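Local coordinates for heat shock protein, putative (Plasmodium falciparum, PDB 1Y6Z) that is the middle domain of an Hsp90-family protein that probably acts as an ATP-dependent protein-folding chaperone, at residues Ala35-Asn40 against Ile133-Gly138; Asn64-Glu69 against Leu158-Val163; Glu88-Trp93 against Lys126-Lys131; Ser174-Tyr179 against Glu240-Ser245. All coordinates share one frame; numbering follows the deposited sequence.

Contact 1: residues Ala35-Asn40 against Ile133-Gly138; sequences AYVHFN and ISMMKG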
loop_
_atom_site.group_PDB
_atom_site.type_symbol
_atom_site.label_atom_id
_atom_site.label_comp_id
_atom_site.label_asym_id
_atom_site.label_seq_id
_atom_site.Cartn_x
_atom_site.Cartn_y
_atom_site.Cartn_z
ATOM N N ALA B 35 6.052 1.385 17.942
ATOM C CA ALA B 35 6.643 1.834 16.695
ATOM C C ALA B 35 6.468 3.363 16.548
ATOM O O ALA B 35 5.696 4.023 17.289
ATOM C CB ALA B 35 5.982 1.128 15.560
ATOM N N TYR B 36 7.177 3.929 15.580
ATOM C CA TYR B 36 7.016 5.334 15.241
ATOM C C TYR B 36 7.434 5.559 13.805
ATOM O O TYR B 36 8.190 4.751 13.266
ATOM C CB TYR B 36 7.845 6.261 16.143
ATOM C CG TYR B 36 9.333 6.099 16.007
ATOM C CD1 TYR B 36 10.087 6.928 15.158
ATOM C CD2 TYR B 36 10.005 5.134 16.748
ATOM C CE1 TYR B 36 11.461 6.767 15.039
ATOM C CE2 TYR B 36 11.415 4.962 16.621
ATOM C CZ TYR B 36 12.112 5.790 15.771
ATOM O OH TYR B 36 13.474 5.609 15.654
ATOM N N VAL B 37 6.988 6.687 13.245
ATOM C CA VAL B 37 7.509 7.178 11.958
ATOM C C VAL B 37 7.559 8.714 12.025
ATOM O O VAL B 37 6.634 9.339 12.562
ATOM C CB VAL B 37 6.638 6.662 10.748
ATOM C CG1 VAL B 37 5.212 6.975 10.940
ATOM C CG2 VAL B 37 7.187 7.192 9.411
ATOM N N HIS B 38 8.640 9.266 11.485
ATOM C CA HIS B 38 8.856 10.711 11.439
ATOM C C HIS B 38 8.852 11.027 9.931
ATOM O O HIS B 38 9.650 10.460 9.191
ATOM C CB HIS B 38 10.196 11.015 12.073
ATOM C CG HIS B 38 10.590 12.470 12.023
ATOM N ND1 HIS B 38 11.836 12.902 12.405
ATOM C CD2 HIS B 38 9.900 13.580 11.673
ATOM C CE1 HIS B 38 11.910 14.218 12.267
ATOM N NE2 HIS B 38 10.745 14.652 11.845
ATOM N N PHE B 39 7.908 11.862 9.503
ATOM C CA PHE B 39 7.910 12.276 8.114
ATOM C C PHE B 39 7.727 13.762 7.961
ATOM O O PHE B 39 7.226 14.464 8.847
ATOM C CB PHE B 39 6.886 11.453 7.316
ATOM C CG PHE B 39 5.475 11.644 7.722
ATOM C CD1 PHE B 39 4.604 12.408 6.923
ATOM C CD2 PHE B 39 4.966 11.037 8.878
ATOM C CE1 PHE B 39 3.283 12.573 7.254
ATOM C CE2 PHE B 39 3.617 11.212 9.231
ATOM C CZ PHE B 39 2.765 11.970 8.409
ATOM N N ASN B 40 8.128 14.245 6.796
ATOM C CA ASN B 40 8.057 15.672 6.494
ATOM C C ASN B 40 7.489 15.774 5.106
ATOM O O ASN B 40 7.877 14.989 4.223
ATOM C CB ASN B 40 9.452 16.272 6.538
ATOM C CG ASN B 40 10.107 16.151 7.917
ATOM O OD1 ASN B 40 9.561 16.598 8.937
ATOM N ND2 ASN B 40 11.296 15.535 7.947
ATOM N N ILE B 133 -1.144 3.356 8.396
ATOM C CA ILE B 133 -1.286 2.009 7.825
ATOM C C ILE B 133 0.056 1.354 7.414
ATOM O O ILE B 133 0.297 0.196 7.741
ATOM C CB ILE B 133 -2.356 1.993 6.680
ATOM C CG1 ILE B 133 -3.713 2.419 7.261
ATOM C CG2 ILE B 133 -2.379 0.600 5.976
ATOM C CD1 ILE B 133 -4.896 2.699 6.244
ATOM N N SER B 134 0.947 2.114 6.769
ATOM C CA SER B 134 2.225 1.621 6.332
ATOM C C SER B 134 3.113 1.250 7.537
ATOM O O SER B 134 3.795 0.203 7.511
ATOM C CB SER B 134 2.873 2.621 5.320
ATOM O OG SER B 134 4.235 2.286 5.068
ATOM N N MET B 135 3.052 2.071 8.611
ATOM C CA MET B 135 3.717 1.790 9.883
ATOM C C MET B 135 3.251 0.416 10.436
ATOM O O MET B 135 4.092 -0.381 10.835
ATOM C CB MET B 135 3.473 2.917 10.935
ATOM C CG MET B 135 4.031 2.619 12.387
ATOM S SD MET B 135 4.161 4.086 13.487
ATOM C CE MET B 135 2.555 4.748 13.147
ATOM N N MET B 136 1.934 0.191 10.514
ATOM C CA MET B 136 1.369 -1.109 10.990
ATOM C C MET B 136 1.807 -2.217 10.076
ATOM O O MET B 136 2.267 -3.282 10.523
ATOM C CB MET B 136 -0.180 -1.083 11.042
ATOM C CG MET B 136 -0.799 -0.210 12.159
ATOM S SD MET B 136 -2.602 -0.051 12.144
ATOM C CE MET B 136 -2.817 0.827 10.636
ATOM N N LYS B 137 1.682 -2.004 8.775
ATOM C CA LYS B 137 2.096 -3.114 7.854
ATOM C C LYS B 137 3.547 -3.481 7.982
ATOM O O LYS B 137 3.920 -4.652 7.850
ATOM C CB LYS B 137 1.842 -2.791 6.406
ATOM C CG LYS B 137 0.423 -2.940 5.978
ATOM C CD LYS B 137 0.451 -3.224 4.462
ATOM C CE LYS B 137 1.025 -2.047 3.691
ATOM N NZ LYS B 137 2.514 -2.153 3.512
ATOM N N GLY B 138 4.377 -2.476 8.241
ATOM C CA GLY B 138 5.785 -2.726 8.561
ATOM C C GLY B 138 5.918 -3.507 9.852
ATOM O O GLY B 138 6.762 -4.384 9.967
#

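Contact 2: residues Asn64-Glu69 against Leu158-Val163; sequences NMFDEE and LKIGVV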
loop_
_atom_site.group_PDB
_atom_site.type_symbol
_atom_site.label_atom_id
_atom_site.label_comp_id
_atom_site.label_asym_id
_atom_site.label_seq_id
_atom_site.Cartn_x
_atom_site.Cartn_y
_atom_site.Cartn_z
ATOM N N ASN B 64 -13.649 3.910 28.328
ATOM C CA ASN B 64 -14.372 3.625 27.088
ATOM C C ASN B 64 -13.414 3.490 25.892
ATOM O O ASN B 64 -12.415 4.197 25.811
ATOM C CB ASN B 64 -15.357 4.757 26.768
ATOM C CG ASN B 64 -16.329 4.397 25.643
ATOM O OD1 ASN B 64 -16.396 5.099 24.617
ATOM N ND2 ASN B 64 -17.068 3.266 25.813
ATOM N N MET B 65 -13.777 2.656 24.926
ATOM C CA MET B 65 -13.010 2.564 23.674
ATOM C C MET B 65 -12.716 3.899 23.037
ATOM O O MET B 65 -11.686 4.078 22.387
ATOM C CB MET B 65 -13.730 1.697 22.648
ATOM C CG MET B 65 -13.290 0.272 22.666
ATOM S SD MET B 65 -13.702 -0.396 21.091
ATOM C CE MET B 65 -15.352 0.132 20.909
ATOM N N PHE B 66 -13.632 4.835 23.173
ATOM C CA PHE B 66 -13.384 6.134 22.580
ATOM C C PHE B 66 -13.474 7.221 23.629
ATOM O O PHE B 66 -14.267 7.099 24.575
ATOM C CB PHE B 66 -14.288 6.368 21.356
ATOM C CG PHE B 66 -14.075 5.339 20.253
ATOM C CD1 PHE B 66 -12.980 5.446 19.383
ATOM C CD2 PHE B 66 -14.949 4.267 20.100
ATOM C CE1 PHE B 66 -12.761 4.473 18.371
ATOM C CE2 PHE B 66 -14.758 3.314 19.076
ATOM C CZ PHE B 66 -13.645 3.413 18.226
ATOM N N ASP B 67 -12.568 8.197 23.507
ATOM C CA ASP B 67 -12.483 9.406 24.349
ATOM C C ASP B 67 -13.222 10.474 23.580
ATOM O O ASP B 67 -12.885 10.761 22.430
ATOM C CB ASP B 67 -11.012 9.827 24.546
ATOM C CG ASP B 67 -10.832 11.162 25.335
ATOM O OD1 ASP B 67 -9.849 11.896 25.047
ATOM O OD2 ASP B 67 -11.635 11.459 26.257
ATOM N N GLU B 68 -14.233 11.064 24.219
ATOM C CA GLU B 68 -15.094 12.048 23.557
ATOM C C GLU B 68 -14.307 13.295 23.153
ATOM O O GLU B 68 -14.742 14.083 22.299
ATOM C CB GLU B 68 -16.263 12.419 24.462
ATOM C CG GLU B 68 -15.902 13.422 25.546
ATOM C CD GLU B 68 -16.961 13.556 26.618
ATOM O OE1 GLU B 68 -18.108 13.091 26.392
ATOM O OE2 GLU B 68 -16.638 14.145 27.687
ATOM N N GLU B 69 -13.131 13.436 23.758
ATOM C CA GLU B 69 -12.307 14.614 23.601
ATOM C C GLU B 69 -11.335 14.454 22.451
ATOM O O GLU B 69 -10.842 15.452 21.898
ATOM C CB GLU B 69 -11.540 14.861 24.885
ATOM C CG GLU B 69 -12.433 14.992 26.114
ATOM C CD GLU B 69 -11.647 15.297 27.370
ATOM O OE1 GLU B 69 -10.698 16.112 27.287
ATOM O OE2 GLU B 69 -11.977 14.725 28.434
ATOM N N LEU B 158 -8.576 -1.689 14.943
ATOM C CA LEU B 158 -8.456 -2.038 13.502
ATOM C C LEU B 158 -9.758 -2.660 13.011
ATOM O O LEU B 158 -10.247 -2.326 11.926
ATOM C CB LEU B 158 -7.269 -2.958 13.331
ATOM C CG LEU B 158 -5.912 -2.268 13.139
ATOM C CD1 LEU B 158 -5.459 -1.388 14.341
ATOM C CD2 LEU B 158 -4.842 -3.359 12.809
ATOM N N LYS B 159 -10.386 -3.481 13.882
ATOM C CA LYS B 159 -11.671 -4.171 13.563
ATOM C C LYS B 159 -12.732 -3.146 13.347
ATOM O O LYS B 159 -13.479 -3.242 12.387
ATOM C CB LYS B 159 -12.043 -5.173 14.651
ATOM C CG LYS B 159 -11.259 -6.484 14.547
ATOM C CD LYS B 159 -11.387 -7.298 15.851
ATOM C CE LYS B 159 -10.412 -8.451 15.905
ATOM N NZ LYS B 159 -10.380 -8.900 17.382
ATOM N N ILE B 160 -12.741 -2.105 14.199
ATOM C CA ILE B 160 -13.654 -0.947 14.005
ATOM C C ILE B 160 -13.312 -0.187 12.713
ATOM O O ILE B 160 -14.214 0.227 11.986
ATOM C CB ILE B 160 -13.660 -0.025 15.227
ATOM C CG1 ILE B 160 -14.389 -0.703 16.393
ATOM C CG2 ILE B 160 -14.346 1.372 14.927
ATOM C CD1 ILE B 160 -13.831 -0.223 17.710
ATOM N N GLY B 161 -12.021 -0.019 12.430
ATOM C CA GLY B 161 -11.603 0.579 11.152
ATOM C C GLY B 161 -12.192 -0.118 9.918
ATOM O O GLY B 161 -12.644 0.553 8.970
ATOM N N VAL B 162 -12.157 -1.447 9.937
ATOM C CA VAL B 162 -12.780 -2.295 8.881
ATOM C C VAL B 162 -14.290 -1.966 8.701
ATOM O O VAL B 162 -14.802 -1.879 7.548
ATOM C CB VAL B 162 -12.602 -3.809 9.175
ATOM C CG1 VAL B 162 -13.445 -4.656 8.185
ATOM C CG2 VAL B 162 -11.112 -4.224 9.157
ATOM N N VAL B 163 -14.997 -1.820 9.827
ATOM C CA VAL B 163 -16.419 -1.390 9.835
ATOM C C VAL B 163 -16.567 0.041 9.319
ATOM O O VAL B 163 -17.392 0.332 8.415
ATOM C CB VAL B 163 -17.021 -1.502 11.296
ATOM C CG1 VAL B 163 -18.514 -1.074 11.358
ATOM C CG2 VAL B 163 -16.840 -2.899 11.835
#

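Contact 3: residues Glu88-Trp93 against Lys126-Lys131; sequences ESIPRW and KRIVLK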
loop_
_atom_site.group_PDB
_atom_site.type_symbol
_atom_site.label_atom_id
_atom_site.label_comp_id
_atom_site.label_asym_id
_atom_site.label_seq_id
_atom_site.Cartn_x
_atom_site.Cartn_y
_atom_site.Cartn_z
ATOM N N GLU B 88 -9.577 14.589 16.483
ATOM C CA GLU B 88 -11.029 14.747 16.221
ATOM C C GLU B 88 -11.394 14.815 14.726
ATOM O O GLU B 88 -12.559 14.638 14.341
ATOM C CB GLU B 88 -11.543 16.032 16.843
ATOM C CG GLU B 88 -11.755 16.023 18.316
ATOM C CD GLU B 88 -12.463 17.304 18.764
ATOM O OE1 GLU B 88 -13.596 17.557 18.270
ATOM O OE2 GLU B 88 -11.883 18.052 19.592
ATOM N N SER B 89 -10.405 15.108 13.896
ATOM C CA SER B 89 -10.630 15.141 12.472
ATOM C C SER B 89 -10.119 13.878 11.723
ATOM O O SER B 89 -10.394 13.712 10.515
ATOM C CB SER B 89 -10.053 16.448 11.899
ATOM O OG SER B 89 -8.662 16.537 12.167
ATOM N N ILE B 90 -9.381 12.993 12.406
ATOM C CA ILE B 90 -8.918 11.775 11.726
ATOM C C ILE B 90 -9.918 10.653 12.038
ATOM O O ILE B 90 -10.686 10.795 12.983
ATOM C CB ILE B 90 -7.378 11.435 11.997
ATOM C CG1 ILE B 90 -7.158 10.768 13.348
ATOM C CG2 ILE B 90 -6.518 12.705 11.958
ATOM C CD1 ILE B 90 -5.742 10.122 13.461
ATOM N N PRO B 91 -9.949 9.552 11.234
ATOM C CA PRO B 91 -10.907 8.468 11.530
ATOM C C PRO B 91 -10.767 8.035 12.973
ATOM O O PRO B 91 -9.667 7.987 13.485
ATOM C CB PRO B 91 -10.453 7.347 10.615
ATOM C CG PRO B 91 -9.959 8.149 9.385
ATOM C CD PRO B 91 -9.153 9.264 10.040
ATOM N N ARG B 92 -11.869 7.784 13.645
ATOM C CA ARG B 92 -11.716 7.514 15.077
ATOM C C ARG B 92 -11.076 6.167 15.363
ATOM O O ARG B 92 -10.601 5.914 16.500
ATOM C CB ARG B 92 -13.066 7.603 15.792
ATOM C CG ARG B 92 -13.985 6.407 15.557
ATOM C CD ARG B 92 -15.308 6.564 16.387
ATOM N NE ARG B 92 -16.155 5.385 16.241
ATOM C CZ ARG B 92 -17.199 5.097 17.034
ATOM N NH1 ARG B 92 -17.545 5.915 18.017
ATOM N NH2 ARG B 92 -17.904 4.011 16.838
ATOM N N TRP B 93 -11.011 5.282 14.361
ATOM C CA TRP B 93 -10.325 4.020 14.635
ATOM C C TRP B 93 -8.818 4.259 14.929
ATOM O O TRP B 93 -8.182 3.416 15.526
ATOM C CB TRP B 93 -10.525 2.979 13.546
ATOM C CG TRP B 93 -9.804 3.252 12.309
ATOM C CD1 TRP B 93 -10.241 4.021 11.285
ATOM C CD2 TRP B 93 -8.473 2.789 11.948
ATOM N NE1 TRP B 93 -9.280 4.090 10.311
ATOM C CE2 TRP B 93 -8.209 3.290 10.667
ATOM C CE3 TRP B 93 -7.515 1.948 12.576
ATOM C CZ2 TRP B 93 -6.986 3.024 9.980
ATOM C CZ3 TRP B 93 -6.316 1.641 11.877
ATOM C CH2 TRP B 93 -6.061 2.205 10.605
ATOM N N LYS B 126 -5.372 12.755 5.505
ATOM C CA LYS B 126 -5.166 11.639 4.590
ATOM C C LYS B 126 -3.752 11.062 4.632
ATOM O O LYS B 126 -3.603 9.876 4.592
ATOM C CB LYS B 126 -5.524 12.067 3.146
ATOM C CG LYS B 126 -5.908 10.850 2.298
ATOM C CD LYS B 126 -5.815 11.151 0.799
ATOM C CE LYS B 126 -5.450 9.866 0.062
ATOM N NZ LYS B 126 -5.797 9.971 -1.389
ATOM N N ARG B 127 -2.737 11.923 4.706
ATOM C CA ARG B 127 -1.313 11.549 4.711
ATOM C C ARG B 127 -1.026 10.819 6.032
ATOM O O ARG B 127 -0.268 9.855 6.086
ATOM C CB ARG B 127 -0.478 12.815 4.731
ATOM C CG ARG B 127 0.357 13.294 3.493
ATOM C CD ARG B 127 -0.265 13.174 2.162
ATOM N NE ARG B 127 0.259 14.151 1.163
ATOM C CZ ARG B 127 1.517 14.234 0.707
ATOM N NH1 ARG B 127 1.827 15.138 -0.239
ATOM N NH2 ARG B 127 2.480 13.432 1.162
ATOM N N ILE B 128 -1.614 11.332 7.099
ATOM C CA ILE B 128 -1.477 10.649 8.394
ATOM C C ILE B 128 -2.020 9.222 8.354
ATOM O O ILE B 128 -1.401 8.312 8.870
ATOM C CB ILE B 128 -2.117 11.464 9.508
ATOM C CG1 ILE B 128 -1.195 12.632 9.840
ATOM C CG2 ILE B 128 -2.272 10.618 10.797
ATOM C CD1 ILE B 128 -1.712 13.515 10.938
ATOM N N VAL B 129 -3.207 9.018 7.791
ATOM C CA VAL B 129 -3.814 7.686 7.779
ATOM C C VAL B 129 -2.962 6.734 6.958
ATOM O O VAL B 129 -2.695 5.590 7.350
ATOM C CB VAL B 129 -5.262 7.755 7.248
ATOM C CG1 VAL B 129 -5.892 6.356 7.117
ATOM C CG2 VAL B 129 -6.060 8.670 8.130
ATOM N N LEU B 130 -2.536 7.185 5.788
ATOM C CA LEU B 130 -1.643 6.384 5.005
ATOM C C LEU B 130 -0.285 6.033 5.690
ATOM O O LEU B 130 0.146 4.879 5.583
ATOM C CB LEU B 130 -1.527 6.932 3.578
ATOM C CG LEU B 130 -2.958 6.977 2.935
ATOM C CD1 LEU B 130 -2.974 7.499 1.464
ATOM C CD2 LEU B 130 -3.845 5.660 3.063
ATOM N N LYS B 131 0.354 6.983 6.392
ATOM C CA LYS B 131 1.613 6.698 7.093
ATOM C C LYS B 131 1.320 5.713 8.235
ATOM O O LYS B 131 2.156 4.864 8.539
ATOM C CB LYS B 131 2.273 7.978 7.660
ATOM C CG LYS B 131 2.945 8.820 6.586
ATOM C CD LYS B 131 4.253 8.240 6.185
ATOM C CE LYS B 131 4.892 9.133 5.117
ATOM N NZ LYS B 131 6.043 8.458 4.497
#

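Contact 4: residues Ser174-Tyr179 against Glu240-Ser245; sequences SLVEFY and EFCLSS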
loop_
_atom_site.group_PDB
_atom_site.type_symbol
_atom_site.label_atom_id
_atom_site.label_comp_id
_atom_site.label_asym_id
_atom_site.label_seq_id
_atom_site.Cartn_x
_atom_site.Cartn_y
_atom_site.Cartn_z
ATOM N N SER B 174 -6.760 -6.593 5.904
ATOM C CA SER B 174 -5.592 -7.442 5.712
ATOM C C SER B 174 -4.736 -7.624 6.977
ATOM O O SER B 174 -3.879 -8.537 7.031
ATOM C CB SER B 174 -4.752 -6.918 4.522
ATOM O OG SER B 174 -3.993 -5.795 4.843
ATOM N N LEU B 175 -4.979 -6.795 8.003
ATOM C CA LEU B 175 -4.166 -6.777 9.254
ATOM C C LEU B 175 -4.804 -7.533 10.412
ATOM O O LEU B 175 -4.093 -7.939 11.304
ATOM C CB LEU B 175 -3.874 -5.323 9.749
ATOM C CG LEU B 175 -3.151 -4.397 8.712
ATOM C CD1 LEU B 175 -3.072 -2.887 9.085
ATOM C CD2 LEU B 175 -1.756 -5.023 8.471
ATOM N N VAL B 176 -6.139 -7.629 10.408
ATOM C CA VAL B 176 -6.913 -8.158 11.553
ATOM C C VAL B 176 -6.701 -9.709 11.577
ATOM O O VAL B 176 -6.409 -10.289 10.531
ATOM C CB VAL B 176 -8.424 -7.765 11.486
ATOM C CG1 VAL B 176 -8.686 -6.250 11.452
ATOM C CG2 VAL B 176 -9.101 -8.390 10.281
ATOM N N GLU B 177 -6.778 -10.329 12.777
ATOM C CA GLU B 177 -6.549 -11.762 12.957
ATOM C C GLU B 177 -7.621 -12.379 13.859
ATOM O O GLU B 177 -8.143 -11.701 14.774
ATOM C CB GLU B 177 -5.116 -12.010 13.471
ATOM C CG GLU B 177 -4.021 -11.615 12.468
ATOM C CD GLU B 177 -2.619 -11.974 12.931
ATOM O OE1 GLU B 177 -2.481 -12.675 13.965
ATOM O OE2 GLU B 177 -1.674 -11.543 12.236
ATOM N N PHE B 178 -7.969 -13.644 13.571
ATOM C CA PHE B 178 -9.021 -14.376 14.305
ATOM C C PHE B 178 -8.583 -15.798 14.487
ATOM O O PHE B 178 -7.834 -16.350 13.671
ATOM C CB PHE B 178 -10.375 -14.421 13.555
ATOM C CG PHE B 178 -10.880 -13.084 13.157
ATOM C CD1 PHE B 178 -10.540 -12.532 11.925
ATOM C CD2 PHE B 178 -11.667 -12.336 14.026
ATOM C CE1 PHE B 178 -10.980 -11.283 11.549
ATOM C CE2 PHE B 178 -12.138 -11.060 13.651
ATOM C CZ PHE B 178 -11.784 -10.529 12.403
ATOM N N TYR B 179 -9.043 -16.379 15.589
ATOM C CA TYR B 179 -8.841 -17.797 15.829
ATOM C C TYR B 179 -9.712 -18.514 14.818
ATOM O O TYR B 179 -10.737 -17.986 14.423
ATOM C CB TYR B 179 -9.270 -18.143 17.265
ATOM C CG TYR B 179 -8.217 -17.781 18.291
ATOM C CD1 TYR B 179 -8.433 -16.772 19.239
ATOM C CD2 TYR B 179 -6.975 -18.384 18.248
ATOM C CE1 TYR B 179 -7.422 -16.435 20.173
ATOM C CE2 TYR B 179 -5.972 -18.065 19.161
ATOM C CZ TYR B 179 -6.195 -17.098 20.119
ATOM O OH TYR B 179 -5.155 -16.798 21.003
ATOM N N GLU B 240 -17.638 -9.682 15.525
ATOM C CA GLU B 240 -18.904 -9.824 14.817
ATOM C C GLU B 240 -19.235 -8.692 13.842
ATOM O O GLU B 240 -19.528 -8.963 12.688
ATOM C CB GLU B 240 -20.038 -10.095 15.829
ATOM C CG GLU B 240 -21.323 -10.648 15.232
ATOM C CD GLU B 240 -21.181 -12.082 14.746
ATOM O OE1 GLU B 240 -21.574 -12.345 13.579
ATOM O OE2 GLU B 240 -20.678 -12.940 15.531
ATOM N N PHE B 241 -19.153 -7.425 14.273
ATOM C CA PHE B 241 -19.344 -6.320 13.315
ATOM C C PHE B 241 -18.253 -6.258 12.272
ATOM O O PHE B 241 -18.495 -5.764 11.168
ATOM C CB PHE B 241 -19.424 -4.953 13.982
ATOM C CG PHE B 241 -20.741 -4.683 14.637
ATOM C CD1 PHE B 241 -21.899 -4.522 13.868
ATOM C CD2 PHE B 241 -20.830 -4.602 16.028
ATOM C CE1 PHE B 241 -23.145 -4.292 14.469
ATOM C CE2 PHE B 241 -22.071 -4.356 16.651
ATOM C CZ PHE B 241 -23.235 -4.203 15.863
ATOM N N CYS B 242 -17.048 -6.674 12.644
ATOM C CA CYS B 242 -15.930 -6.619 11.705
ATOM C C CYS B 242 -16.222 -7.593 10.570
ATOM O O CYS B 242 -16.244 -7.236 9.382
ATOM C CB CYS B 242 -14.616 -7.001 12.384
ATOM S SG CYS B 242 -13.175 -7.112 11.214
ATOM N N LEU B 243 -16.443 -8.831 10.980
ATOM C CA LEU B 243 -16.730 -9.918 10.015
ATOM C C LEU B 243 -17.960 -9.653 9.150
ATOM O O LEU B 243 -17.881 -9.831 7.957
ATOM C CB LEU B 243 -16.763 -11.280 10.701
ATOM C CG LEU B 243 -15.331 -11.659 11.058
ATOM C CD1 LEU B 243 -15.234 -12.737 12.132
ATOM C CD2 LEU B 243 -14.641 -12.090 9.770
ATOM N N SER B 244 -19.039 -9.138 9.728
ATOM C CA SER B 244 -20.239 -8.761 8.943
ATOM C C SER B 244 -20.055 -7.615 7.944
ATOM O O SER B 244 -20.782 -7.507 6.952
ATOM C CB SER B 244 -21.382 -8.404 9.888
ATOM O OG SER B 244 -21.971 -7.188 9.420
ATOM N N SER B 245 -19.102 -6.713 8.200
ATOM C CA SER B 245 -18.814 -5.669 7.209
ATOM C C SER B 245 -18.088 -6.205 5.977
ATOM O O SER B 245 -18.174 -5.634 4.897
ATOM C CB SER B 245 -17.958 -4.558 7.834
ATOM O OG SER B 245 -18.669 -3.975 8.896
#

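Contact 1: residues Ala35-Asn40 against Ile133-Gly138
Met135 reaches from the helix to the strand and makes every close contact between Ala35-Asn40 and Ile133-Gly138. Its sulfur does most of the touching. SD lies against the backbone of the strand, 3.6 Å from Tyr36 CA, with Ala35 on one side and Val37 on the other. CG of Met135 meets Ala35 CB at 4.0 Å. SD of Met135 is 4.0 Å from Val37 CG1. The first two torsions are extended (chi1 174°) and carry the sulfur out to the strand. A bend at chi3 (47°) then swings CE of Met135 aside, so that it passes alongside Val37 CG1 at 4.1 Å. Ala35 and Val37 point their side chains at the helix. The side chain of Tyr36 leaves the strand away from the helix, and its ring stacks on Tyr19.

Strand 35-41 is an outermost strand, within this chain, of the mixed sheet of the Hsp90 middle domain, and helix 121-141 lies beside it. The backbone hydrogen bonds of Ala35 and Val37 go to Ile53 and Leu51 of the neighbouring strand. The short segments pass 8.9 Å apart and cross at 137°, well off antiparallel.

Outside the methionine the contact is loose. The touching residues are all partly exposed, and exposed Lys137 lies further along the same helix. His38 turns to the other side of the sheet, where its imidazole hydrogen-bonds to the Tyr19 hydroxyl and the backbone O of Trp7.

Contact 2: residues Asn64-Glu69 against Leu158-Val163
Ile160 has CG1 anti to its carbonyl carbon (chi1 -72°) and an extended chi2, which sends CD1 out from the helix toward Met65 and Phe66. Met65 is extended at chi2 and bent at chi3 (-48°), and this brings both its sulfur and its terminal methyl to that carbon. Met65 and Ile160 meet tip to tip. SD of Met65 is 3.4 Å from Ile160 CD1, a close approach, and CE of Met65 is 3.6 Å from it. Phe66 comes from the opposite direction to Ile160 and offers the far end of its ring. Its CZ is 3.7 Å from Ile160 CD1 and 3.9 Å from Ile160 CG2. The methyl meets the ring obliquely.

The loop that carries these two side chains is shaped by an Asx turn. Phe66 N donates to Asn64 OD1 at 3.1 Å. The hydrogen bond is fairly straight at the hydrogen (157°), but the donor stands well above the carbonyl plane of the amide. Around the contact, Met65 also touches Ile238 of helix 237-249, and its carbonyl O is hydrogen-bonded to the hydroxyl of Tyr157. The Phe66 ring makes a cation-pi contact with Arg92. Lys159, next to Ile160, is in a salt bridge with Asp239.

The loop lies between strands 47-53 and 73-77 of the sheet, so the contact joins the sheet part of the domain to helix 145-164. Across the two segments the chemistry is wholly apolar. One buried isoleucine meets a thioether and an aromatic ring, so the attraction here rests on dispersion and the exclusion of water.

Contact 3: residues Glu88-Trp93 against Lys126-Lys131
Pro91 turns the CD-CG edge of its ring to the CG2 methyl of Val129. CD of Pro91 is 3.7 Å from Val129 CG2, and CG of Pro91 is 4.1 Å from the same carbon. The valine is turned with CG1 anti to its backbone N (chi1 175°), which places CG2 on the side of the proline. Beside this pair, Ile90 points its side chain at the helix more loosely. Its CD1 is 4.4 Å from Ile128 CG2. The far end of the Trp93 indole comes near the helix and packs on Ile133 and Met136.

Polar groups lie around this apolar patch. Trp93 NE1 is hydrogen-bonded to Asp165, and Arg92 is in a salt bridge with Glu164. On another side of the helix, Arg127 and Lys131 form salt bridges with Glu195 and Glu141 of the second subunit, so the helix also takes part in the assembly.

Val129, Ile128 and Ile90 are buried, and Pro91 is partly exposed at the margin of the patch. A sheet-connecting loop packed on the helix that also covers strands 35-41 and 47-53 fits the alpha/beta fold of the Hsp90 middle domain.

Contact 4: residues Ser174-Tyr179 against Glu240-Ser245
Leu243 places a methyl over one face of the Phe178 ring. This methyl, CD1 of Leu243, is 4.1 Å from the ring centroid and 19° off the normal, in a CH-pi contact. It is shifted toward the rim, where it is 3.8 Å from Phe178 CE2. CG and CD2 of Leu243 also lie near the ring, so the branched end of the leucine spreads across it. Cys242 comes to the ring another way. Its SG is at the edge, in the ring plane, 3.9 Å from Phe178 CZ. This is a sulfur-aromatic contact, with SG 5.3 Å from the ring centroid. Val176 adds a looser touch, with CG2 4.4 Å from Cys242 SG.

The torsions of the helix residues account for the two approaches. SG of Cys242 is anti to its backbone N (chi1 174°) and is directed toward Val176 and Phe178. Leu243 leaves its backbone across this direction, but with CG anti to the carbonyl carbon (chi1 -73°) its branched end turns back to the ring.

Further out, the backbone of Phe178 is hydrogen-bonded to Thr188 of the short strand 188-189 and that of Tyr179 to Phe233, while Val176 packs on Val162 of helix 145-164. On the helix, Glu240 is hydrogen-bonded to Ser208 and Ser234, which tie helix 237-249 to the region of the three-stranded parallel sheet, and Leu243 touches Tyr206 of that sheet.

All four touching residues are buried. With a ring, two aliphatic side chains and a thiol, the contact is held by dispersion and by weak interactions of the ring with C-H and sulfur.

How the contacts relate
Contacts 3 and 4 are buried, contact 2 is partly so, and contact 1 lies at the surface. Contacts 1 and 3 share helix 121-141, and Phe39 of the strand in contact 1 packs on Lys131 and Ile128 of the helix segment in contact 3. Helix 145-164 of contact 2 follows in the chain and touches the other three contacts: Leu158 meets Met136, Trp93 and Leu175, and Val163 meets Cys242. Contacts 3 and 4 do not touch. All four are apolar across their segments. Sulfur enters contacts 1, 2 and 4, against backbone, a methyl and a ring edge respectively, whereas contact 3 is purely aliphatic at its closest points.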